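Local coordinates for PnpC (Pseudomonas putida, PDB 3N9T), which is a ferric-iron intradiol dioxygenase that, as a hydroxyquinol 1,2-dioxygenase, probably opens the aromatic ring of hydroxyquinol with molecular oxygen, at residues Q15-F20 with I31-V36; V128-Y133 with T188-C193; G134-V139 with Y283-E288; V151-D156 with G170-R175; L235-D240 with V257-R262. All coordinates share one frame; numbering follows the deposited sequence.

Contact 1: Q15-F20 with I31-V36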
# COMPACT_ATOMS: atom_id res chain seq x y z
N GLN A 15 -18.62 0.60 7.92
CA GLN A 15 -18.01 0.95 9.21
C GLN A 15 -16.55 1.48 8.99
O GLN A 15 -16.12 2.44 9.63
CB GLN A 15 -17.87 -0.30 10.08
CG GLN A 15 -19.06 -0.78 10.86
CD GLN A 15 -18.73 -2.11 11.57
OE1 GLN A 15 -18.29 -2.09 12.67
NE2 GLN A 15 -18.84 -3.23 10.88
N ALA A 16 -15.80 0.83 8.11
CA ALA A 16 -14.41 1.23 7.89
C ALA A 16 -14.37 2.66 7.30
O ALA A 16 -13.64 3.51 7.77
CB ALA A 16 -13.75 0.22 6.96
N VAL A 17 -15.17 2.91 6.28
CA VAL A 17 -15.26 4.27 5.73
C VAL A 17 -15.77 5.27 6.76
O VAL A 17 -15.20 6.39 6.93
CB VAL A 17 -16.14 4.27 4.45
CG1 VAL A 17 -16.54 5.72 3.96
CG2 VAL A 17 -15.47 3.47 3.37
N ASP A 18 -16.85 4.92 7.45
CA ASP A 18 -17.46 5.84 8.43
C ASP A 18 -16.53 6.13 9.59
O ASP A 18 -16.63 7.21 10.21
CB ASP A 18 -18.78 5.27 8.96
CG ASP A 18 -19.88 5.25 7.89
OD1 ASP A 18 -19.71 5.97 6.87
OD2 ASP A 18 -20.88 4.48 8.06
N SER A 19 -15.63 5.20 9.90
CA SER A 19 -14.70 5.46 11.02
C SER A 19 -13.93 6.79 10.92
O SER A 19 -13.41 7.30 11.92
CB SER A 19 -13.73 4.29 11.22
OG SER A 19 -12.72 4.23 10.21
N PHE A 20 -13.79 7.33 9.70
CA PHE A 20 -13.01 8.55 9.47
C PHE A 20 -13.83 9.85 9.54
O PHE A 20 -13.23 10.91 9.45
CB PHE A 20 -12.29 8.46 8.11
CG PHE A 20 -11.12 7.47 8.12
CD1 PHE A 20 -9.86 7.88 8.56
CD2 PHE A 20 -11.30 6.17 7.73
CE1 PHE A 20 -8.77 7.01 8.58
CE2 PHE A 20 -10.22 5.24 7.74
CZ PHE A 20 -8.95 5.68 8.18
N ILE A 31 -9.58 12.07 1.77
CA ILE A 31 -8.62 11.13 1.18
C ILE A 31 -8.84 9.71 1.76
O ILE A 31 -8.89 8.73 1.01
CB ILE A 31 -7.20 11.58 1.45
CG1 ILE A 31 -6.86 12.81 0.56
CG2 ILE A 31 -6.24 10.46 1.12
CD1 ILE A 31 -5.52 13.50 0.97
N MET A 32 -8.94 9.60 3.09
CA MET A 32 -9.04 8.27 3.71
C MET A 32 -10.38 7.58 3.36
O MET A 32 -10.41 6.38 3.15
CB MET A 32 -8.88 8.37 5.21
CG MET A 32 -7.42 8.77 5.68
SD MET A 32 -6.09 7.82 4.86
CE MET A 32 -6.44 6.15 5.43
N GLN A 33 -11.49 8.32 3.30
CA GLN A 33 -12.73 7.66 2.89
C GLN A 33 -12.70 7.14 1.48
O GLN A 33 -13.20 6.04 1.18
CB GLN A 33 -13.98 8.53 3.16
CG GLN A 33 -14.16 8.77 4.69
CD GLN A 33 -15.48 9.47 5.05
OE1 GLN A 33 -15.90 10.43 4.38
NE2 GLN A 33 -16.11 9.00 6.12
N SER A 34 -12.12 7.93 0.57
CA SER A 34 -11.91 7.47 -0.77
C SER A 34 -10.97 6.27 -0.87
O SER A 34 -11.25 5.28 -1.57
CB SER A 34 -11.31 8.61 -1.62
OG SER A 34 -11.30 8.22 -2.94
N LEU A 35 -9.87 6.34 -0.12
CA LEU A 35 -8.89 5.26 -0.25
C LEU A 35 -9.53 3.93 0.30
O LEU A 35 -9.39 2.84 -0.31
CB LEU A 35 -7.73 5.72 0.62
CG LEU A 35 -6.60 4.76 0.86
CD1 LEU A 35 -6.26 4.19 -0.45
CD2 LEU A 35 -5.41 5.57 1.40
N VAL A 36 -10.22 4.04 1.44
CA VAL A 36 -10.84 2.85 2.03
C VAL A 36 -11.92 2.22 1.11
O VAL A 36 -11.98 1.00 0.93
CB VAL A 36 -11.37 3.17 3.42
CG1 VAL A 36 -12.20 1.99 3.97
CG2 VAL A 36 -10.15 3.39 4.41
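The Met-32 side chain bends across one face of the Phe-20 ring. Its CB sits over that face, 3.6 Å from the centroid and offset toward the rim, a CH-pi contact. Bends at chi2 (-47°) and chi3 (-63°) then bring CG near Phe-20 CE1 and the terminal CE within 3.8 Å of Phe-20 CZ, with SD oblique to the ring in a Met-aromatic contact. Val-36 adds its CG2 against Phe-20 CE2, while its CG1 slides past Val-17 CG2 at 3.6 Å and also meets Ala-16 CB. The polar tie is made by Gln-33, whose extended chain brings NE2 to Val-17 O (2.9 Å); NE2 also bonds Glu-21 OE2. That carbonyl of Val-17 accepts from above its plane, and also takes the N-H of Phe-20. An alanine in place of Phe-20 would probably lose the surface that Met-32 CB and CE pack on and loosen the packing of 15-20 on 31-36. The contact lays helix 7-18 on helix 26-46 at the dimer interface, where Arg-211 of the second subunit makes a cation-pi contact with Phe-20, and the bound phospholipid touches Met-32 of helix 26-46.

Contact 2: V128-Y133 with T188-C193; sequences VPALVY and TTVPVC
Three backbone hydrogen bonds carry the pairing of 128-133 with 188-193. Ala-130 and Thr-188 form an antiparallel hydrogen-bonded pair: Ala-130 N gives to Thr-188 O at 2.7 Å, from above the carbonyl plane, and Thr-188 N returns a straighter bond to Ala-130 O at 3.0 Å (166°). Beyond the non-hydrogen-bonded pair Pro-129 and Thr-189, Val-190 N reaches Val-128 O at 2.8 Å, in the plane of that carbonyl. Weaker CA-H...O contacts fill in between, with Thr-189 CA 3.1 Å from Val-128 O and Pro-129 CA pointing a hydrogen at Thr-188 O. A water bridges the other two backbone atoms of Val-128 and Val-190, accepting from Val-128 N and donating to Val-190 O at 2.7 Å. Apolar contacts are few: Val-190 CG2, anti to its carbonyl carbon, touches both Val-128 CG1 and Ala-130 CB at 3.9 Å, and the methyls Thr-188 CG2 and Val-132 CG2 lie side by side. Thr-188 CG2 takes the crowded position between N and C, which turns OG1 anti to the backbone N, where it hydrogen-bonds Gln-153 OE1. The result is the end of an antiparallel strand pair in the beta-rich catalytic domain of the intradiol dioxygenases; where strand 183-189 gives out, the chain runs on to Tyr-194, a ligand of the iron.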
# COMPACT_ATOMS: atom_id res chain seq x y z
N VAL A 128 28.31 8.27 -28.47
CA VAL A 128 28.14 8.80 -29.80
C VAL A 128 27.82 10.34 -29.66
O VAL A 128 26.80 10.71 -29.06
CB VAL A 128 26.95 8.11 -30.53
CG1 VAL A 128 26.70 8.79 -31.90
CG2 VAL A 128 27.15 6.53 -30.64
N PRO A 129 28.67 11.21 -30.23
CA PRO A 129 28.51 12.69 -30.04
C PRO A 129 27.15 13.18 -30.57
O PRO A 129 26.68 12.66 -31.60
CB PRO A 129 29.68 13.28 -30.89
CG PRO A 129 30.79 12.12 -30.73
CD PRO A 129 29.88 10.90 -31.05
N ALA A 130 26.50 14.11 -29.86
CA ALA A 130 25.22 14.62 -30.35
C ALA A 130 25.16 16.11 -30.04
O ALA A 130 25.68 16.55 -29.04
CB ALA A 130 24.03 13.87 -29.66
N LEU A 131 24.48 16.85 -30.88
CA LEU A 131 24.17 18.26 -30.52
C LEU A 131 22.68 18.29 -30.22
O LEU A 131 21.87 17.90 -31.11
CB LEU A 131 24.42 19.16 -31.73
CG LEU A 131 24.01 20.65 -31.53
CD1 LEU A 131 24.80 21.27 -30.32
CD2 LEU A 131 24.26 21.40 -32.86
N VAL A 132 22.29 18.69 -28.99
CA VAL A 132 20.86 18.87 -28.67
C VAL A 132 20.66 20.38 -28.62
O VAL A 132 21.33 21.07 -27.87
CB VAL A 132 20.45 18.16 -27.33
CG1 VAL A 132 18.93 18.52 -26.99
CG2 VAL A 132 20.63 16.63 -27.43
N TYR A 133 19.82 20.92 -29.47
CA TYR A 133 19.68 22.37 -29.54
C TYR A 133 18.23 22.76 -29.82
O TYR A 133 17.38 21.91 -30.15
CB TYR A 133 20.65 22.94 -30.62
CG TYR A 133 20.24 22.70 -32.04
CD1 TYR A 133 20.12 21.38 -32.56
CD2 TYR A 133 20.12 23.76 -32.94
CE1 TYR A 133 19.73 21.15 -33.90
CE2 TYR A 133 19.76 23.55 -34.29
CZ TYR A 133 19.60 22.24 -34.76
OH TYR A 133 19.23 22.04 -36.07
N THR A 188 26.62 16.72 -26.21
CA THR A 188 26.55 15.58 -25.34
C THR A 188 26.80 14.28 -26.12
O THR A 188 27.33 14.29 -27.25
CB THR A 188 25.21 15.60 -24.54
OG1 THR A 188 25.22 14.60 -23.51
CG2 THR A 188 23.92 15.52 -25.42
N THR A 189 26.42 13.17 -25.51
CA THR A 189 26.34 11.92 -26.29
C THR A 189 24.90 11.45 -26.40
O THR A 189 24.07 11.85 -25.59
CB THR A 189 27.20 10.84 -25.69
OG1 THR A 189 26.84 10.64 -24.33
CG2 THR A 189 28.72 11.16 -25.85
N VAL A 190 24.60 10.63 -27.41
CA VAL A 190 23.26 10.17 -27.61
C VAL A 190 22.86 9.41 -26.35
O VAL A 190 23.58 8.53 -25.90
CB VAL A 190 23.09 9.30 -28.86
CG1 VAL A 190 21.65 8.81 -28.95
CG2 VAL A 190 23.50 10.04 -30.12
N PRO A 191 21.74 9.78 -25.73
CA PRO A 191 21.33 9.03 -24.51
C PRO A 191 21.06 7.55 -24.86
O PRO A 191 20.62 7.25 -25.98
CB PRO A 191 20.05 9.74 -24.08
CG PRO A 191 20.17 11.12 -24.68
CD PRO A 191 20.84 10.89 -26.04
N VAL A 192 21.32 6.65 -23.93
CA VAL A 192 21.01 5.21 -24.10
C VAL A 192 19.93 4.74 -23.08
O VAL A 192 19.79 5.28 -21.98
CB VAL A 192 22.30 4.32 -24.04
CG1 VAL A 192 23.45 4.93 -24.95
CG2 VAL A 192 22.85 4.27 -22.63
N CYS A 193 19.12 3.74 -23.50
CA CYS A 193 18.11 3.12 -22.60
C CYS A 193 18.83 2.40 -21.43
O CYS A 193 20.01 2.00 -21.55
CB CYS A 193 17.20 2.19 -23.41
SG CYS A 193 18.04 0.89 -24.31
O HOH W 1 25.78 7.31 -26.91

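Contact 3: G134-V139 with Y283-E288; sequences GRVLDV and YEFVME
The firm part of this contact is a parallel ladder from Gly-134 beside Tyr-283 to Leu-137 beside Val-286, the strands inclined by 25°. Arg-135 N gives to Tyr-283 O and Arg-135 O accepts from Phe-285 N; Leu-137 N then makes the shortest of the four bonds, 2.7 Å to Phe-285 O and nearly along the C=O axis, before Met-287 N closes on Leu-137 O at 2.9 Å. Gly-134 fits only because it lacks a side chain: its CA is already 3.2 Å from Tyr-283 O, and any CB would clash with that oxygen. On the buried face the Phe-285 ring has Tyr-283 CD2 over its centre, and Val-136 CG1 touches Met-287 SD at 3.7 Å.

The other face, with Arg-135, Leu-137, Glu-284 and Val-286, is partly exposed apart from the buried Leu-137, and its polar ends do not pair with each other. Arg-135 and Glu-284 run side by side, yet NH1 and OE2 stay 4.5 Å apart, beyond a salt bridge; what meets is Arg-135 CD and OE2. Leu-137 CD2 lies over the centre of the guanidinium. At Val-139 a water bridges the two backbones, donating to Met-287 O at 2.5 Å and accepting from Val-139 N, beside the contact of Val-139 CG2 with Val-286 CG1.

The two charges are committed outside the pair, Arg-135 NH2 to Asp-181 O and Glu-284 OE2 to Tyr-282 OH, so their mutual attraction is probably a modest long-range term while the backbone bonds and the apolar face hold the strands together.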
# COMPACT_ATOMS: atom_id res chain seq x y z
N GLY A 134 17.92 24.06 -29.69
CA GLY A 134 16.53 24.48 -29.92
C GLY A 134 16.29 25.84 -29.27
O GLY A 134 17.19 26.67 -29.20
N ARG A 135 15.06 26.08 -28.86
CA ARG A 135 14.67 27.36 -28.29
C ARG A 135 13.80 27.15 -27.10
O ARG A 135 13.26 26.07 -26.90
CB ARG A 135 13.94 28.20 -29.35
CG ARG A 135 14.77 28.37 -30.74
CD ARG A 135 13.93 29.06 -31.85
NE ARG A 135 13.94 30.48 -31.57
CZ ARG A 135 13.02 31.37 -31.98
NH1 ARG A 135 11.94 31.00 -32.69
NH2 ARG A 135 13.21 32.67 -31.63
N VAL A 136 13.74 28.17 -26.24
CA VAL A 136 12.72 28.22 -25.21
C VAL A 136 11.80 29.39 -25.58
O VAL A 136 12.26 30.50 -25.75
CB VAL A 136 13.34 28.40 -23.85
CG1 VAL A 136 12.21 28.46 -22.74
CG2 VAL A 136 14.36 27.24 -23.56
N LEU A 137 10.50 29.10 -25.71
CA LEU A 137 9.57 30.09 -26.21
C LEU A 137 8.42 30.23 -25.20
O LEU A 137 8.28 29.36 -24.30
CB LEU A 137 9.00 29.55 -27.54
CG LEU A 137 10.00 29.33 -28.68
CD1 LEU A 137 9.24 28.83 -29.91
CD2 LEU A 137 10.77 30.63 -28.97
N ASP A 138 7.65 31.32 -25.34
CA ASP A 138 6.39 31.44 -24.62
C ASP A 138 5.31 30.88 -25.51
O ASP A 138 5.57 30.46 -26.67
CB ASP A 138 6.03 32.91 -24.18
CG ASP A 138 5.92 33.90 -25.36
OD1 ASP A 138 5.65 33.48 -26.47
OD2 ASP A 138 6.12 35.12 -25.17
N VAL A 139 4.10 30.87 -24.96
CA VAL A 139 2.94 30.34 -25.66
C VAL A 139 2.60 31.18 -26.91
O VAL A 139 2.00 30.66 -27.84
CB VAL A 139 1.77 30.22 -24.65
CG1 VAL A 139 0.46 30.49 -25.30
CG2 VAL A 139 1.85 28.83 -23.90
N TYR A 283 14.78 20.87 -30.49
CA TYR A 283 13.52 20.91 -29.77
C TYR A 283 13.09 22.32 -29.33
O TYR A 283 13.92 23.05 -28.80
CB TYR A 283 13.53 19.94 -28.58
CG TYR A 283 12.07 19.64 -28.03
CD1 TYR A 283 11.30 18.63 -28.60
CD2 TYR A 283 11.52 20.38 -26.97
CE1 TYR A 283 10.02 18.34 -28.15
CE2 TYR A 283 10.25 20.09 -26.49
CZ TYR A 283 9.50 19.08 -27.09
OH TYR A 283 8.25 18.75 -26.63
N GLU A 284 11.83 22.68 -29.55
CA GLU A 284 11.38 23.98 -29.00
C GLU A 284 10.47 23.82 -27.75
O GLU A 284 9.34 23.28 -27.83
CB GLU A 284 10.71 24.84 -30.06
CG GLU A 284 11.64 25.07 -31.23
CD GLU A 284 11.01 25.94 -32.32
OE1 GLU A 284 9.76 26.01 -32.38
OE2 GLU A 284 11.77 26.55 -33.09
N PHE A 285 11.00 24.24 -26.61
CA PHE A 285 10.23 24.20 -25.39
C PHE A 285 9.31 25.43 -25.31
O PHE A 285 9.69 26.54 -25.71
CB PHE A 285 11.14 24.25 -24.18
CG PHE A 285 11.98 23.02 -24.03
CD1 PHE A 285 11.43 21.85 -23.44
CD2 PHE A 285 13.33 23.04 -24.44
CE1 PHE A 285 12.20 20.65 -23.30
CE2 PHE A 285 14.13 21.82 -24.32
CZ PHE A 285 13.51 20.62 -23.76
N VAL A 286 8.12 25.20 -24.78
CA VAL A 286 7.12 26.24 -24.62
C VAL A 286 6.75 26.28 -23.11
O VAL A 286 6.34 25.28 -22.54
CB VAL A 286 5.87 25.97 -25.55
CG1 VAL A 286 4.78 27.04 -25.34
CG2 VAL A 286 6.31 25.87 -27.06
N MET A 287 6.98 27.44 -22.49
CA MET A 287 6.81 27.69 -21.09
C MET A 287 5.54 28.49 -20.83
O MET A 287 5.10 29.31 -21.67
CB MET A 287 8.01 28.45 -20.53
CG MET A 287 9.37 27.59 -20.49
SD MET A 287 10.48 28.60 -19.51
CE MET A 287 10.01 27.93 -17.90
N GLU A 288 4.96 28.26 -19.65
CA GLU A 288 3.72 28.94 -19.27
C GLU A 288 4.03 30.15 -18.40
O GLU A 288 4.85 30.06 -17.46
CB GLU A 288 2.80 28.00 -18.49
CG GLU A 288 2.23 26.90 -19.30
CD GLU A 288 0.74 26.67 -19.02
OE1 GLU A 288 0.47 26.08 -17.96
OE2 GLU A 288 -0.13 27.05 -19.87
O HOH W 2 3.92 31.52 -22.08

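Contact 4: V151-D156 with G170-R175; sequences VWQTAD and GNLRGR
Val-151 O is held from the facing strand by one hydrogen bond, from Gly-174 N in the carbonyl plane at 3.1 Å, and by a weaker CA-H...O contact from Arg-173 CA. The reciprocal bond, Val-151 N to Gly-174 O at 2.9 Å, lies nearly along the C=O axis and completes an antiparallel hydrogen-bonded pair. A longer bond, from Gln-153 N to Leu-172 O, extends the pairing past Trp-152 and Arg-173. There the 170-175 chain folds in a type II turn from Gly-170 to Arg-173, which places Leu-172 at positive phi (52°) with its side chain toward the other segment. Leu-172 CB meets Gln-153 CG at 3.7 Å, CD2 rests on the same side chain, and CD1 presses on Thr-154 O and Ala-155 CA, the latter at 3.5 Å. A water donates to both Gln-153 O and Asn-171 O. Arg-173, extended to NE, sets NH1 3.5 Å from Trp-152 CB, the guanidinium plane 12° from that of the indole; NH1 hydrogen-bonds Phe-108 O and NH2 Ser-161 O. Strands 148-152 and 173-177 thus pair beside the metal site: Trp-152 stacks on the iron ligand His-220 of strand 214-224, Thr-154 touches the ligand Tyr-160, and Leu-172 leans on strand 183-189.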
# COMPACT_ATOMS: atom_id res chain seq x y z
N VAL A 151 20.09 20.13 -17.13
CA VAL A 151 19.90 18.88 -17.90
C VAL A 151 20.76 17.79 -17.30
O VAL A 151 21.82 18.07 -16.78
CB VAL A 151 20.25 19.04 -19.41
CG1 VAL A 151 19.38 20.12 -19.97
CG2 VAL A 151 21.76 19.45 -19.61
N TRP A 152 20.30 16.54 -17.42
CA TRP A 152 21.08 15.40 -16.94
C TRP A 152 20.62 14.13 -17.72
O TRP A 152 19.47 14.02 -18.22
CB TRP A 152 20.99 15.29 -15.39
CG TRP A 152 19.64 14.94 -14.77
CD1 TRP A 152 19.22 13.69 -14.28
CD2 TRP A 152 18.49 15.84 -14.59
NE1 TRP A 152 17.90 13.81 -13.77
CE2 TRP A 152 17.46 15.09 -13.95
CE3 TRP A 152 18.28 17.21 -14.89
CZ2 TRP A 152 16.17 15.65 -13.67
CZ3 TRP A 152 17.03 17.77 -14.60
CH2 TRP A 152 15.98 16.97 -14.01
N GLN A 153 21.54 13.19 -17.87
CA GLN A 153 21.29 11.96 -18.60
C GLN A 153 22.26 10.88 -18.12
O GLN A 153 23.30 11.20 -17.50
CB GLN A 153 21.51 12.18 -20.10
CG GLN A 153 22.89 12.52 -20.53
CD GLN A 153 23.03 12.54 -22.07
OE1 GLN A 153 22.79 13.57 -22.68
NE2 GLN A 153 23.37 11.40 -22.69
N THR A 154 21.94 9.61 -18.39
CA THR A 154 22.84 8.51 -18.00
C THR A 154 24.02 8.46 -18.92
O THR A 154 23.98 8.99 -20.03
CB THR A 154 22.21 7.12 -18.14
OG1 THR A 154 21.60 7.04 -19.43
CG2 THR A 154 21.22 6.86 -17.08
N ALA A 155 25.10 7.82 -18.45
CA ALA A 155 26.22 7.51 -19.33
C ALA A 155 25.86 6.26 -20.17
O ALA A 155 24.76 5.71 -19.99
CB ALA A 155 27.46 7.25 -18.49
N ASP A 156 26.75 5.85 -21.08
CA ASP A 156 26.68 4.52 -21.75
C ASP A 156 26.39 3.37 -20.77
O ASP A 156 25.47 2.58 -21.01
CB ASP A 156 27.94 4.23 -22.58
CG ASP A 156 27.90 4.88 -24.01
OD1 ASP A 156 26.89 5.57 -24.38
OD2 ASP A 156 28.92 4.69 -24.77
N GLY A 170 30.19 16.30 -12.57
CA GLY A 170 29.47 17.08 -13.61
C GLY A 170 29.27 16.35 -14.92
O GLY A 170 28.67 16.88 -15.82
N ASN A 171 29.71 15.10 -15.02
CA ASN A 171 29.58 14.41 -16.27
C ASN A 171 28.10 14.33 -16.67
O ASN A 171 27.27 13.96 -15.87
CB ASN A 171 30.07 12.99 -16.13
CG ASN A 171 30.13 12.28 -17.44
OD1 ASN A 171 30.59 12.81 -18.45
ND2 ASN A 171 29.72 11.01 -17.41
N LEU A 172 27.83 14.67 -17.92
CA LEU A 172 26.48 14.56 -18.50
C LEU A 172 25.47 15.24 -17.62
O LEU A 172 24.29 14.86 -17.59
CB LEU A 172 26.13 13.08 -18.75
CG LEU A 172 27.00 12.44 -19.89
CD1 LEU A 172 26.80 10.94 -19.93
CD2 LEU A 172 26.77 13.04 -21.30
N ARG A 173 25.92 16.30 -16.92
CA ARG A 173 25.01 17.25 -16.27
C ARG A 173 25.46 18.66 -16.58
O ARG A 173 26.67 18.92 -16.82
CB ARG A 173 24.92 17.06 -14.75
CG ARG A 173 24.70 15.63 -14.28
CD ARG A 173 24.83 15.50 -12.76
NE ARG A 173 24.43 14.14 -12.39
CZ ARG A 173 23.18 13.77 -12.12
NH1 ARG A 173 22.19 14.67 -12.18
NH2 ARG A 173 22.92 12.49 -11.82
N GLY A 174 24.51 19.58 -16.67
CA GLY A 174 24.88 20.99 -16.83
C GLY A 174 23.71 21.94 -16.68
O GLY A 174 22.56 21.54 -16.91
N ARG A 175 24.02 23.21 -16.44
CA ARG A 175 23.01 24.25 -16.43
C ARG A 175 23.33 25.17 -17.59
O ARG A 175 24.31 25.91 -17.55
CB ARG A 175 23.11 25.06 -15.12
CG ARG A 175 22.34 26.34 -15.22
CD ARG A 175 22.07 26.90 -13.83
NE ARG A 175 20.91 26.27 -13.18
CZ ARG A 175 20.24 26.85 -12.21
NH1 ARG A 175 20.64 28.05 -11.82
NH2 ARG A 175 19.18 26.28 -11.66
O HOH W 3 24.84 12.08 -15.37

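Contact 5: L235-D240 with V257-R262; sequences LFNSDD and VKYEDR
A single parallel bridge joins Asn-237 to Val-257, with Val-257 N giving to Phe-236 O nearly along its C=O axis and Ser-238 N to Val-257 O from above the carbonyl plane, both at 2.9 Å, before a type I turn from Asn-237 to Asp-240 carries 235-240 away. Next to this bridge, Val-257 CG1, in the crowded position between N and C, meets Leu-235 CB. Asn-237 lays its amide obliquely against the Tyr-259 ring, the planes 37° apart, so that OD1 lies 3.4 Å from CE1; ND2 turns to Pro-191 O. The ring continues onto Ala-130, Val-132 and Pro-191, so an alanine in place of Tyr-259 would probably deprive the Asn-237 amide and these three residues of a common packing surface. At the exposed end, Lys-258 bends at chi2 (79°) and brings NZ to Asp-239 OD2 at 3.2 Å, on the syn lone pair. A water donates to OD2 at 2.9 Å and accepts from Tyr-259 N, so the carboxylate is linked through water to the backbone and directly to the ammonium. With Lys-258 and the water both directed at OD2, Asp-239 is likely to stay ionised, and the salt bridge, at the surface, is probably softened by solvent. The more durable hold probably comes from the two backbone bonds and the buried amide-ring contact, on a strand whose Phe-236 packs close to the iron ligand His-218.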
# COMPACT_ATOMS: atom_id res chain seq x y z
N LEU A 235 13.07 14.51 -22.76
CA LEU A 235 12.99 14.38 -24.26
C LEU A 235 13.43 12.97 -24.55
O LEU A 235 14.52 12.52 -24.09
CB LEU A 235 13.98 15.35 -24.96
CG LEU A 235 13.53 16.82 -24.86
CD1 LEU A 235 14.37 17.64 -25.90
CD2 LEU A 235 11.95 16.99 -25.14
N PHE A 236 12.59 12.20 -25.21
CA PHE A 236 12.90 10.77 -25.42
C PHE A 236 13.36 10.58 -26.85
O PHE A 236 12.73 11.16 -27.74
CB PHE A 236 11.63 9.92 -25.26
CG PHE A 236 11.08 9.91 -23.85
CD1 PHE A 236 11.55 8.98 -22.95
CD2 PHE A 236 10.13 10.85 -23.43
CE1 PHE A 236 11.07 8.95 -21.64
CE2 PHE A 236 9.68 10.83 -22.12
CZ PHE A 236 10.15 9.86 -21.24
N ASN A 237 14.38 9.72 -27.08
CA ASN A 237 14.84 9.43 -28.45
C ASN A 237 13.70 8.78 -29.27
O ASN A 237 13.19 7.72 -28.91
CB ASN A 237 16.06 8.47 -28.53
CG ASN A 237 17.24 8.91 -27.63
OD1 ASN A 237 17.09 9.68 -26.68
ND2 ASN A 237 18.41 8.32 -27.88
N SER A 238 13.39 9.37 -30.39
CA SER A 238 12.33 8.86 -31.30
C SER A 238 12.48 7.41 -31.72
O SER A 238 11.51 6.72 -32.12
CB SER A 238 12.44 9.62 -32.64
OG SER A 238 11.39 10.50 -32.66
N ASP A 239 13.68 6.93 -31.73
CA ASP A 239 13.76 5.62 -32.34
C ASP A 239 13.78 4.45 -31.37
O ASP A 239 14.12 3.33 -31.77
CB ASP A 239 14.93 5.61 -33.36
CG ASP A 239 14.61 6.51 -34.58
OD1 ASP A 239 13.45 6.37 -35.10
OD2 ASP A 239 15.47 7.38 -34.97
N ASP A 240 13.47 4.70 -30.10
CA ASP A 240 13.97 3.82 -29.04
C ASP A 240 13.09 2.59 -29.05
O ASP A 240 11.90 2.70 -29.25
CB ASP A 240 13.92 4.53 -27.66
CG ASP A 240 14.54 3.71 -26.56
OD1 ASP A 240 15.68 4.00 -26.14
OD2 ASP A 240 13.88 2.75 -26.09
N VAL A 257 11.89 13.15 -29.67
CA VAL A 257 12.63 14.01 -30.58
C VAL A 257 13.57 13.07 -31.38
O VAL A 257 14.18 12.15 -30.82
CB VAL A 257 13.42 15.11 -29.78
CG1 VAL A 257 14.57 14.47 -28.92
CG2 VAL A 257 13.92 16.12 -30.73
N LYS A 258 13.68 13.32 -32.67
CA LYS A 258 14.55 12.57 -33.55
C LYS A 258 16.04 12.99 -33.47
O LYS A 258 16.38 14.15 -33.62
CB LYS A 258 13.99 12.80 -34.96
CG LYS A 258 14.82 12.16 -36.10
CD LYS A 258 14.57 10.69 -36.24
CE LYS A 258 15.04 10.28 -37.66
NZ LYS A 258 15.02 8.79 -37.82
N TYR A 259 16.93 12.04 -33.22
CA TYR A 259 18.35 12.31 -33.33
C TYR A 259 18.80 12.05 -34.81
O TYR A 259 19.08 10.92 -35.16
CB TYR A 259 19.14 11.48 -32.34
CG TYR A 259 19.04 11.99 -30.90
CD1 TYR A 259 17.88 11.81 -30.16
CD2 TYR A 259 20.12 12.61 -30.30
CE1 TYR A 259 17.77 12.28 -28.82
CE2 TYR A 259 20.05 13.09 -28.98
CZ TYR A 259 18.87 12.93 -28.24
OH TYR A 259 18.87 13.38 -26.96
N GLU A 260 18.80 13.10 -35.64
CA GLU A 260 19.07 12.96 -37.10
C GLU A 260 20.54 12.86 -37.35
O GLU A 260 21.34 13.39 -36.58
CB GLU A 260 18.57 14.17 -37.88
CG GLU A 260 17.16 14.59 -37.57
CD GLU A 260 16.69 15.73 -38.46
OE1 GLU A 260 17.53 16.49 -39.01
OE2 GLU A 260 15.47 15.84 -38.65
N ASP A 261 20.92 12.19 -38.42
CA ASP A 261 22.35 12.11 -38.78
C ASP A 261 22.65 13.33 -39.62
O ASP A 261 21.97 13.59 -40.57
CB ASP A 261 22.64 10.79 -39.51
CG ASP A 261 22.23 9.57 -38.68
OD1 ASP A 261 23.04 9.15 -37.84
OD2 ASP A 261 21.08 9.07 -38.85
N ARG A 262 23.63 14.13 -39.22
CA ARG A 262 23.91 15.35 -39.96
C ARG A 262 25.32 15.33 -40.53
O ARG A 262 26.19 14.72 -39.94
CB ARG A 262 23.82 16.57 -39.04
CG ARG A 262 22.44 16.83 -38.50
CD ARG A 262 21.49 17.20 -39.63
NE ARG A 262 20.29 17.66 -38.95
CZ ARG A 262 20.15 18.92 -38.53
NH1 ARG A 262 21.11 19.80 -38.77
NH2 ARG A 262 19.05 19.28 -37.86
O HOH W 4 16.19 9.14 -32.81

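In the fold
From the N terminus, contact 1 closes first, a short hairpin of helices in the N-terminal part, its centre more than 40 Å from those of the other four. The rest lie in the beta-rich catalytic part. Strand 129-138 serves two partners: contact 2 closes onto 188-193, while contact 3 waits for 283-288 near the C terminus, so the two cross. Contact 4 closes a short loop nested inside both. Contact 5 follows contact 2 in series and nests inside contact 3. Contact 2 touches contacts 3, 4 and 5, through Tyr-133, Gln-153 and Asn-237, and Leu-235 of contact 5 packs on Tyr-283 and Phe-285 of contact 3, joining strands of one sheet, contacts 4 and 5 lying nearest the iron.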